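Hypoxanthine-guanine-xanthine phosphoribosyltransferase (Tritrichomonas foetus, PDB 1HGX) catalyses the magnesium-dependent transfer of a phosphoribosyl group to guanine, hypoxanthine and xanthine, salvaging host purines as nucleotides for a parasite unable to make purine nucleotides de novo. Local coordinates at residues 112-115 / 116-120; 42-46 / 47-51. All blocks are in the same frame, centred on the assembly; numbering follows the deposited sequence.

Overall arrangement
Both local contacts belong to one phosphoribosyltransferase domain. Helix 109-119, which carries interaction 1, packs on one face of the central sheet, while interaction 2 is the turn leading from strand 41-45 to helix 50-57 on the other. Interaction 2 is buried near the middle of the chain; interaction 1 is partly buried, with a solvent side. Their centres are about 17 Å apart, yet L114 and L118 of interaction 1 pack on V45 and I43 of interaction 2. Chemistry follows place: regular helical hydrogen bonds and a water-linked asparagine next to a tyrosine ring in 112-120, largely apolar packing and a cis peptide in 42-51. Each comes near the GMP site, through Q113 beside L109 or G48 beside D103.

Interaction 1 of 2, residues 112-115 / 116-120; sequences YQLL and NNLQM
Y112 and N116 stand one turn apart on a continuous helix, whose i to i+4 hydrogen bonds run from N116 N to Y112 O, N117 N to Q113 O, L118 N to L114 O and Q119 N to L115 O, the last at 2.8 Å. On the outer side, the N116 amide reaches back over the tyrosine ring. Its ND2 lies 3.2 Å from Y112 CE2, above one ring face but shifted toward the rim, and the amide and ring planes are 80° apart. Y112 can take part because its CG is anti to the backbone N (chi1 173°), which lays the ring alongside the next turn. A water over the same ring face joins the pair: it donates to Y112 O at 2.8 Å and, more weakly, to N116 OD1 at 2.7 Å. Y112 O therefore accepts from the backbone N-H of N116 and from this water.

On the inner side, L114 CD2 approaches L118 CG at 3.9 Å, and the two buried leucines pack together on V100 of strand 97-102. L115 leans instead on L126 and V128 of strand 125-130. On another flank, N117 OD1 is hydrogen-bonded to R121. The result is an amphipathic helix lying on the parallel sheet of the type I phosphoribosyltransferase fold, a helix whose first residues, L109 and T110, are the last of the GMP-binding segment 102-110.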
loop_
_atom_site.group_PDB
_atom_site.type_symbol
_atom_site.label_atom_id
_atom_site.label_comp_id
_atom_site.label_asym_id
_atom_site.label_seq_id
_atom_site.Cartn_x
_atom_site.Cartn_y
_atom_site.Cartn_z
ATOM N N TYR A 112 -12.634 -16.821 5.504
ATOM C CA TYR A 112 -13.129 -17.673 6.585
ATOM C C TYR A 112 -11.955 -18.169 7.441
ATOM O O TYR A 112 -12.020 -18.175 8.665
ATOM C CB TYR A 112 -13.931 -18.851 6.016
ATOM C CG TYR A 112 -14.349 -19.872 7.046
ATOM C CD1 TYR A 112 -15.509 -19.701 7.792
ATOM C CD2 TYR A 112 -13.580 -21.004 7.280
ATOM C CE1 TYR A 112 -15.892 -20.634 8.755
ATOM C CE2 TYR A 112 -13.950 -21.943 8.235
ATOM C CZ TYR A 112 -15.111 -21.750 8.971
ATOM O OH TYR A 112 -15.495 -22.671 9.926
ATOM N N GLN A 113 -10.876 -18.575 6.784
ATOM C CA GLN A 113 -9.698 -19.066 7.490
ATOM C C GLN A 113 -8.943 -17.933 8.184
ATOM O O GLN A 113 -8.465 -18.092 9.312
ATOM C CB GLN A 113 -8.781 -19.807 6.523
ATOM C CG GLN A 113 -9.476 -20.980 5.861
ATOM C CD GLN A 113 -8.515 -21.904 5.173
ATOM O OE1 GLN A 113 -8.237 -22.998 5.660
ATOM N NE2 GLN A 113 -7.996 -21.476 4.032
ATOM N N LEU A 114 -8.879 -16.778 7.529
ATOM C CA LEU A 114 -8.201 -15.618 8.081
ATOM C C LEU A 114 -8.930 -15.157 9.345
ATOM O O LEU A 114 -8.303 -14.892 10.373
ATOM C CB LEU A 114 -8.164 -14.483 7.053
ATOM C CG LEU A 114 -6.888 -13.643 6.930
ATOM C CD1 LEU A 114 -7.254 -12.253 6.455
ATOM C CD2 LEU A 114 -6.136 -13.555 8.238
ATOM N N LEU A 115 -10.255 -15.092 9.283
ATOM C CA LEU A 115 -11.039 -14.669 10.440
ATOM C C LEU A 115 -10.884 -15.620 11.632
ATOM O O LEU A 115 -10.785 -15.170 12.779
ATOM C CB LEU A 115 -12.516 -14.504 10.074
ATOM C CG LEU A 115 -12.871 -13.303 9.188
ATOM C CD1 LEU A 115 -14.372 -13.252 8.989
ATOM C CD2 LEU A 115 -12.389 -12.013 9.845
ATOM N N ASN A 116 -10.852 -16.927 11.366
ATOM C CA ASN A 116 -10.691 -17.910 12.435
ATOM C C ASN A 116 -9.326 -17.708 13.079
ATOM O O ASN A 116 -9.200 -17.768 14.298
ATOM C CB ASN A 116 -10.802 -19.349 11.913
ATOM C CG ASN A 116 -12.239 -19.775 11.642
ATOM O OD1 ASN A 116 -13.183 -19.292 12.277
ATOM N ND2 ASN A 116 -12.407 -20.722 10.727
ATOM N N ASN A 117 -8.302 -17.467 12.267
ATOM C CA ASN A 117 -6.963 -17.241 12.797
ATOM C C ASN A 117 -6.937 -15.984 13.672
ATOM O O ASN A 117 -6.462 -16.018 14.808
ATOM C CB ASN A 117 -5.940 -17.106 11.665
ATOM C CG ASN A 117 -4.542 -16.749 12.170
ATOM O OD1 ASN A 117 -4.310 -15.642 12.641
ATOM N ND2 ASN A 117 -3.601 -17.687 12.047
ATOM N N LEU A 118 -7.503 -14.890 13.165
ATOM C CA LEU A 118 -7.505 -13.624 13.905
ATOM C C LEU A 118 -8.354 -13.622 15.179
ATOM O O LEU A 118 -7.967 -13.024 16.184
ATOM C CB LEU A 118 -7.914 -12.454 12.995
ATOM C CG LEU A 118 -7.020 -12.138 11.786
ATOM C CD1 LEU A 118 -7.650 -11.007 10.993
ATOM C CD2 LEU A 118 -5.611 -11.760 12.197
ATOM N N GLN A 119 -9.486 -14.319 15.154
ATOM C CA GLN A 119 -10.362 -14.357 16.317
ATOM C C GLN A 119 -9.678 -15.018 17.527
ATOM O O GLN A 119 -9.954 -14.660 18.681
ATOM C CB GLN A 119 -11.677 -15.055 15.960
ATOM C CG GLN A 119 -12.815 -14.820 16.939
ATOM C CD GLN A 119 -13.180 -13.355 17.080
ATOM O OE1 GLN A 119 -12.869 -12.718 18.087
ATOM N NE2 GLN A 119 -13.848 -12.813 16.072
ATOM N N MET A 120 -8.755 -15.942 17.259
ATOM C CA MET A 120 -8.015 -16.645 18.314
ATOM C C MET A 120 -7.055 -15.731 19.070
ATOM O O MET A 120 -6.623 -16.054 20.183
ATOM C CB MET A 120 -7.206 -17.803 17.729
ATOM C CG MET A 120 -8.017 -19.025 17.377
ATOM S SD MET A 120 -6.950 -20.363 16.806
ATOM C CE MET A 120 -7.214 -20.256 15.044
HETATM O O HOH W 1 -14.365 -18.106 10.123
#

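Interaction 2 of 2, residues 42-46 / 47-51; sequences MICVL and TGAVF
C44, L46, A49 and V50 meet in the turn that links strand 41-45 to helix 50-57, the first connection of a beta-alpha-beta unit completed by strand 65-72. The tight part is largely apolar. With SG anti to the amide nitrogen (chi1 171°), C44 turns its sulfur toward A49 and V50, and SG comes within 3.8 Å of V50 CA and 4.3 Å of A49 CB. On the neighbouring side L46 CD2 meets V50 CG2 at 3.9 Å, the two side chains crossing at a slant. The A49 methyl packs instead against a backbone carbonyl, its CB 3.3 Å from V45 O. Y68 of strand 65-72 packs against both C44 and L46, and Y68 of the second subunit also lies on L46, extending this core across the dimer interface.

The looser side is the bend at T47 and G48, both partly exposed. A type I turn runs from T47 to V50, closed by the hydrogen bond from V50 N to T47 O at 2.8 Å. CB of T47 points away from the preceding strand, and OG1 is hydrogen-bonded to Y68 OH of the second subunit. G48 lies beside D103 of the GMP site, and the nearest atoms of G48 and the bound GMP are about 6 Å apart, consistent with the bend bordering the active site. The peptide bond between L46 and T47 is cis, bringing L46 CA and T47 CA to 2.9 Å.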
loop_
_atom_site.group_PDB
_atom_site.type_symbol
_atom_site.label_atom_id
_atom_site.label_comp_id
_atom_site.label_asym_id
_atom_site.label_seq_id
_atom_site.Cartn_x
_atom_site.Cartn_y
_atom_site.Cartn_z
ATOM N N MET A 42 -5.821 -1.453 11.276
ATOM C CA MET A 42 -6.413 -1.642 9.954
ATOM C C MET A 42 -5.482 -2.552 9.183
ATOM O O MET A 42 -4.393 -2.143 8.792
ATOM C CB MET A 42 -6.491 -0.308 9.222
ATOM C CG MET A 42 -7.063 0.803 10.042
ATOM S SD MET A 42 -8.808 0.813 9.885
ATOM C CE MET A 42 -8.918 1.581 8.399
ATOM N N ILE A 43 -5.928 -3.768 8.935
ATOM C CA ILE A 43 -5.124 -4.749 8.240
ATOM C C ILE A 43 -5.364 -4.773 6.749
ATOM O O ILE A 43 -6.494 -4.905 6.297
ATOM C CB ILE A 43 -5.392 -6.155 8.796
ATOM C CG1 ILE A 43 -5.100 -6.183 10.298
ATOM C CG2 ILE A 43 -4.575 -7.196 8.035
ATOM C CD1 ILE A 43 -5.486 -7.474 10.946
ATOM N N CYS A 44 -4.292 -4.643 5.985
ATOM C CA CYS A 44 -4.401 -4.701 4.544
ATOM C C CYS A 44 -3.888 -6.076 4.099
ATOM O O CYS A 44 -2.775 -6.489 4.469
ATOM C CB CYS A 44 -3.550 -3.606 3.901
ATOM S SG CYS A 44 -3.410 -3.727 2.110
ATOM N N VAL A 45 -4.713 -6.809 3.359
ATOM C CA VAL A 45 -4.298 -8.112 2.849
ATOM C C VAL A 45 -3.637 -7.826 1.492
ATOM O O VAL A 45 -4.309 -7.522 0.498
ATOM C CB VAL A 45 -5.498 -9.079 2.697
ATOM C CG1 VAL A 45 -5.014 -10.440 2.180
ATOM C CG2 VAL A 45 -6.246 -9.231 4.051
ATOM N N LEU A 46 -2.308 -7.863 1.484
ATOM C CA LEU A 46 -1.519 -7.574 0.285
ATOM C C LEU A 46 -1.622 -8.709 -0.718
ATOM O O LEU A 46 -1.829 -9.852 -0.319
ATOM C CB LEU A 46 -0.062 -7.361 0.668
ATOM C CG LEU A 46 0.203 -6.169 1.581
ATOM C CD1 LEU A 46 1.567 -6.317 2.218
ATOM C CD2 LEU A 46 0.093 -4.882 0.791
ATOM N N THR A 47 -1.502 -8.424 -2.015
ATOM C CA THR A 47 -1.254 -7.097 -2.574
ATOM C C THR A 47 -2.500 -6.407 -3.114
ATOM O O THR A 47 -2.649 -5.198 -2.973
ATOM C CB THR A 47 -0.249 -7.207 -3.765
ATOM O OG1 THR A 47 1.017 -7.660 -3.286
ATOM C CG2 THR A 47 -0.076 -5.883 -4.494
ATOM N N GLY A 48 -3.363 -7.178 -3.769
ATOM C CA GLY A 48 -4.567 -6.639 -4.389
ATOM C C GLY A 48 -5.344 -5.541 -3.689
ATOM O O GLY A 48 -5.789 -4.586 -4.328
ATOM N N ALA A 49 -5.502 -5.667 -2.377
ATOM C CA ALA A 49 -6.252 -4.690 -1.595
ATOM C C ALA A 49 -5.508 -3.377 -1.328
ATOM O O ALA A 49 -6.116 -2.401 -0.891
ATOM C CB ALA A 49 -6.682 -5.320 -0.272
ATOM N N VAL A 50 -4.219 -3.324 -1.653
ATOM C CA VAL A 50 -3.419 -2.138 -1.363
ATOM C C VAL A 50 -3.896 -0.816 -1.974
ATOM O O VAL A 50 -3.833 0.218 -1.310
ATOM C CB VAL A 50 -1.908 -2.390 -1.620
ATOM C CG1 VAL A 50 -1.564 -2.285 -3.093
ATOM C CG2 VAL A 50 -1.058 -1.459 -0.754
ATOM N N PHE A 51 -4.420 -0.846 -3.197
ATOM C CA PHE A 51 -4.895 0.377 -3.836
ATOM C C PHE A 51 -6.091 0.890 -3.062
ATOM O O PHE A 51 -6.125 2.041 -2.654
ATOM C CB PHE A 51 -5.286 0.117 -5.292
ATOM C CG PHE A 51 -4.111 -0.084 -6.206
ATOM C CD1 PHE A 51 -3.176 -1.080 -5.956
ATOM C CD2 PHE A 51 -3.934 0.728 -7.314
ATOM C CE1 PHE A 51 -2.073 -1.265 -6.796
ATOM C CE2 PHE A 51 -2.833 0.549 -8.162
ATOM C CZ PHE A 51 -1.903 -0.452 -7.897
#